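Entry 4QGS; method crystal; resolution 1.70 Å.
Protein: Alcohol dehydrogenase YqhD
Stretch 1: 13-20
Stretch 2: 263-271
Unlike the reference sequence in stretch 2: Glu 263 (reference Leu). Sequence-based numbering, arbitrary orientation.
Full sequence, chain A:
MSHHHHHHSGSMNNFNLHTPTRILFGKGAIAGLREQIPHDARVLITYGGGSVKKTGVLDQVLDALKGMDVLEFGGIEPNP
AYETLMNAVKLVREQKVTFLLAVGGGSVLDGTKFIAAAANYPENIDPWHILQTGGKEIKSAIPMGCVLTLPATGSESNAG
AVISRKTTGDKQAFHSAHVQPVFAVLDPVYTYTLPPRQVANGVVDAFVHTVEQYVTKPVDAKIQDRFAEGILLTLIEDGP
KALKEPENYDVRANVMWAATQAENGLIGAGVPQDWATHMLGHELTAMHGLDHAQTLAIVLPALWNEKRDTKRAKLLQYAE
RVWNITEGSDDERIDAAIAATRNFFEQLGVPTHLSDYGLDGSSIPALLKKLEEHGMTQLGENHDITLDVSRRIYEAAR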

# COMPACT_ATOMS: atom_id res chain seq x y z
N ASN A 13 11.76 14.73 14.86
CA ASN A 13 12.88 13.96 15.40
C ASN A 13 13.82 13.50 14.29
O ASN A 13 13.70 13.94 13.14
CB ASN A 13 12.36 12.74 16.18
CG ASN A 13 13.33 12.29 17.26
OD1 ASN A 13 14.13 13.08 17.77
ND2 ASN A 13 13.27 11.01 17.61
N ASN A 14 14.77 12.63 14.64
CA ASN A 14 15.78 12.15 13.71
C ASN A 14 15.24 11.10 12.76
O ASN A 14 14.32 10.36 13.10
CB ASN A 14 16.97 11.58 14.46
CG ASN A 14 17.80 12.65 15.11
OD1 ASN A 14 17.31 13.75 15.39
ND2 ASN A 14 19.07 12.36 15.34
N PHE A 15 15.82 11.02 11.56
CA PHE A 15 15.38 10.01 10.62
C PHE A 15 16.43 9.66 9.56
O PHE A 15 17.42 10.37 9.36
CB PHE A 15 14.07 10.43 9.95
CG PHE A 15 14.17 11.69 9.12
CD1 PHE A 15 14.63 11.64 7.82
CD2 PHE A 15 13.75 12.91 9.63
CE1 PHE A 15 14.69 12.78 7.03
CE2 PHE A 15 13.81 14.06 8.85
CZ PHE A 15 14.27 13.99 7.55
N ASN A 16 16.18 8.53 8.92
CA ASN A 16 17.03 7.96 7.89
C ASN A 16 16.10 7.71 6.70
O ASN A 16 15.27 6.79 6.75
CB ASN A 16 17.68 6.67 8.41
CG ASN A 16 18.56 5.98 7.39
OD1 ASN A 16 18.44 6.18 6.18
ND2 ASN A 16 19.45 5.12 7.88
N LEU A 17 16.22 8.53 5.67
CA LEU A 17 15.28 8.50 4.54
C LEU A 17 16.00 8.11 3.26
O LEU A 17 16.99 8.72 2.88
CB LEU A 17 14.59 9.86 4.38
CG LEU A 17 13.68 10.07 3.16
CD1 LEU A 17 12.51 9.09 3.18
CD2 LEU A 17 13.18 11.51 3.12
N HIS A 18 15.50 7.09 2.58
CA HIS A 18 16.13 6.64 1.35
C HIS A 18 15.06 6.21 0.36
O HIS A 18 14.29 5.29 0.64
CB HIS A 18 17.10 5.50 1.63
CG HIS A 18 17.93 5.10 0.45
ND1 HIS A 18 18.21 3.79 0.14
CD2 HIS A 18 18.52 5.85 -0.52
CE1 HIS A 18 18.94 3.74 -0.95
NE2 HIS A 18 19.16 4.98 -1.37
N THR A 19 15.02 6.90 -0.77
CA THR A 19 14.03 6.61 -1.81
C THR A 19 14.72 6.51 -3.18
O THR A 19 14.69 7.45 -3.98
CB THR A 19 12.93 7.69 -1.84
OG1 THR A 19 13.53 8.98 -2.03
CG2 THR A 19 12.13 7.69 -0.55
N PRO A 20 15.35 5.36 -3.45
CA PRO A 20 16.25 5.26 -4.60
C PRO A 20 15.58 4.97 -5.94
O PRO A 20 16.22 5.07 -6.98
CB PRO A 20 17.17 4.11 -4.20
CG PRO A 20 16.29 3.22 -3.39
CD PRO A 20 15.39 4.15 -2.62
N GLU A 263 2.22 6.41 -0.08
CA GLU A 263 2.93 5.15 0.17
C GLU A 263 4.47 5.24 0.20
O GLU A 263 5.13 4.22 0.24
CB GLU A 263 2.53 4.16 -0.92
CG GLU A 263 1.48 3.16 -0.53
CD GLU A 263 0.08 3.69 -0.72
OE1 GLU A 263 -0.71 3.67 0.25
OE2 GLU A 263 -0.25 4.12 -1.85
N ASN A 264 5.05 6.44 0.23
CA ASN A 264 6.42 6.63 -0.28
C ASN A 264 7.59 6.91 0.71
O ASN A 264 8.69 6.42 0.50
CB ASN A 264 6.35 7.74 -1.33
CG ASN A 264 7.64 7.90 -2.13
OD1 ASN A 264 8.73 7.88 -1.59
ND2 ASN A 264 7.50 8.00 -3.45
N GLY A 265 7.39 7.67 1.78
CA GLY A 265 8.44 7.84 2.79
C GLY A 265 8.75 9.23 3.35
O GLY A 265 9.06 9.37 4.54
N LEU A 266 8.66 10.25 2.50
CA LEU A 266 8.88 11.62 2.95
C LEU A 266 7.92 12.02 4.08
O LEU A 266 8.34 12.60 5.07
CB LEU A 266 8.74 12.57 1.76
CG LEU A 266 9.33 13.98 1.80
CD1 LEU A 266 10.71 14.00 2.41
CD2 LEU A 266 9.37 14.55 0.38
N ILE A 267 6.63 11.70 3.96
CA ILE A 267 5.70 12.19 4.97
C ILE A 267 5.82 11.49 6.32
O ILE A 267 5.36 12.02 7.33
CB ILE A 267 4.24 12.09 4.49
CG1 ILE A 267 3.94 10.66 4.03
CG2 ILE A 267 3.99 13.08 3.36
CD1 ILE A 267 2.45 10.39 3.93
N GLY A 268 6.45 10.32 6.35
CA GLY A 268 6.59 9.58 7.59
C GLY A 268 7.95 9.75 8.25
O GLY A 268 8.14 9.31 9.38
N ALA A 269 8.89 10.37 7.54
CA ALA A 269 10.25 10.47 8.05
C ALA A 269 10.31 11.45 9.20
O ALA A 269 10.02 12.64 9.03
CB ALA A 269 11.21 10.90 6.94
N GLY A 270 10.65 10.94 10.38
CA GLY A 270 10.85 11.77 11.56
C GLY A 270 9.60 12.17 12.33
O GLY A 270 9.66 13.11 13.14
N VAL A 271 8.49 11.48 12.11
CA VAL A 271 7.25 11.79 12.80
C VAL A 271 6.64 10.52 13.41
O VAL A 271 6.95 9.41 12.96
CB VAL A 271 6.23 12.46 11.86
CG1 VAL A 271 6.78 13.82 11.39
CG2 VAL A 271 5.92 11.58 10.69
O HOH W 1 11.36 5.04 1.94

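From Asn 14 to Thr 19 the first stretch runs extended, with no regular strand, past a turning segment, 263-271, and the contact buries 348 Å² counted over both sides. One direct hydrogen bond joins them: Asn 13 N donates to Gly 270 O at 3.2 Å, where the two CA atoms lie 4.9 Å apart.

Because the backbone is extended, side chains alternate. The CA-to-CB bonds of Phe 15, Leu 17 and Thr 19 point toward the second stretch, whereas those of Asn 14, Asn 16 and His 18 point away.

Phe 15 adopts chi1 63° (p) and chi2 83°, which lays its ring against the turn. Ala 269 CB sits over one face, 3.8 Å from the ring centroid and 21° off the normal, a CH-pi contact; the closest ring atom to it is Phe 15 CD1, at 3.6 Å. The approach also requires a bare backbone at Gly 270: an ideal CB there would fall 2.6 Å from Phe 15 CD2, a clash. Its phi of 82° independently favours glycine, at the third position of the type II turn from Gly 268 to Val 271, closed by a weak bond from Val 271 N to Gly 268 O (3.5 Å).

Leu 17, with chi1 173° (t) and chi2 62° (p), brings CD2 to 3.6 Å from Leu 266 CD1. The CA-to-CB bond of Leu 266 points sideways, but its t, p conformation carries the end nearer. Leu 17 CD1 lies 3.7 Å from Gly 265 O; an ideal CB on Gly 265 would be tight against that methyl, at 3.4 Å.

Thr 19 (chi1 57°, p) places CG2 3.6 Å from Asn 264 OD1, a van der Waals contact, since a methyl offers no conventional donor. Nearby, water 1 donates to His 18 O (3.2 Å) and, weakly, to Asn 264 O (3.3 Å), bridging the two backbones.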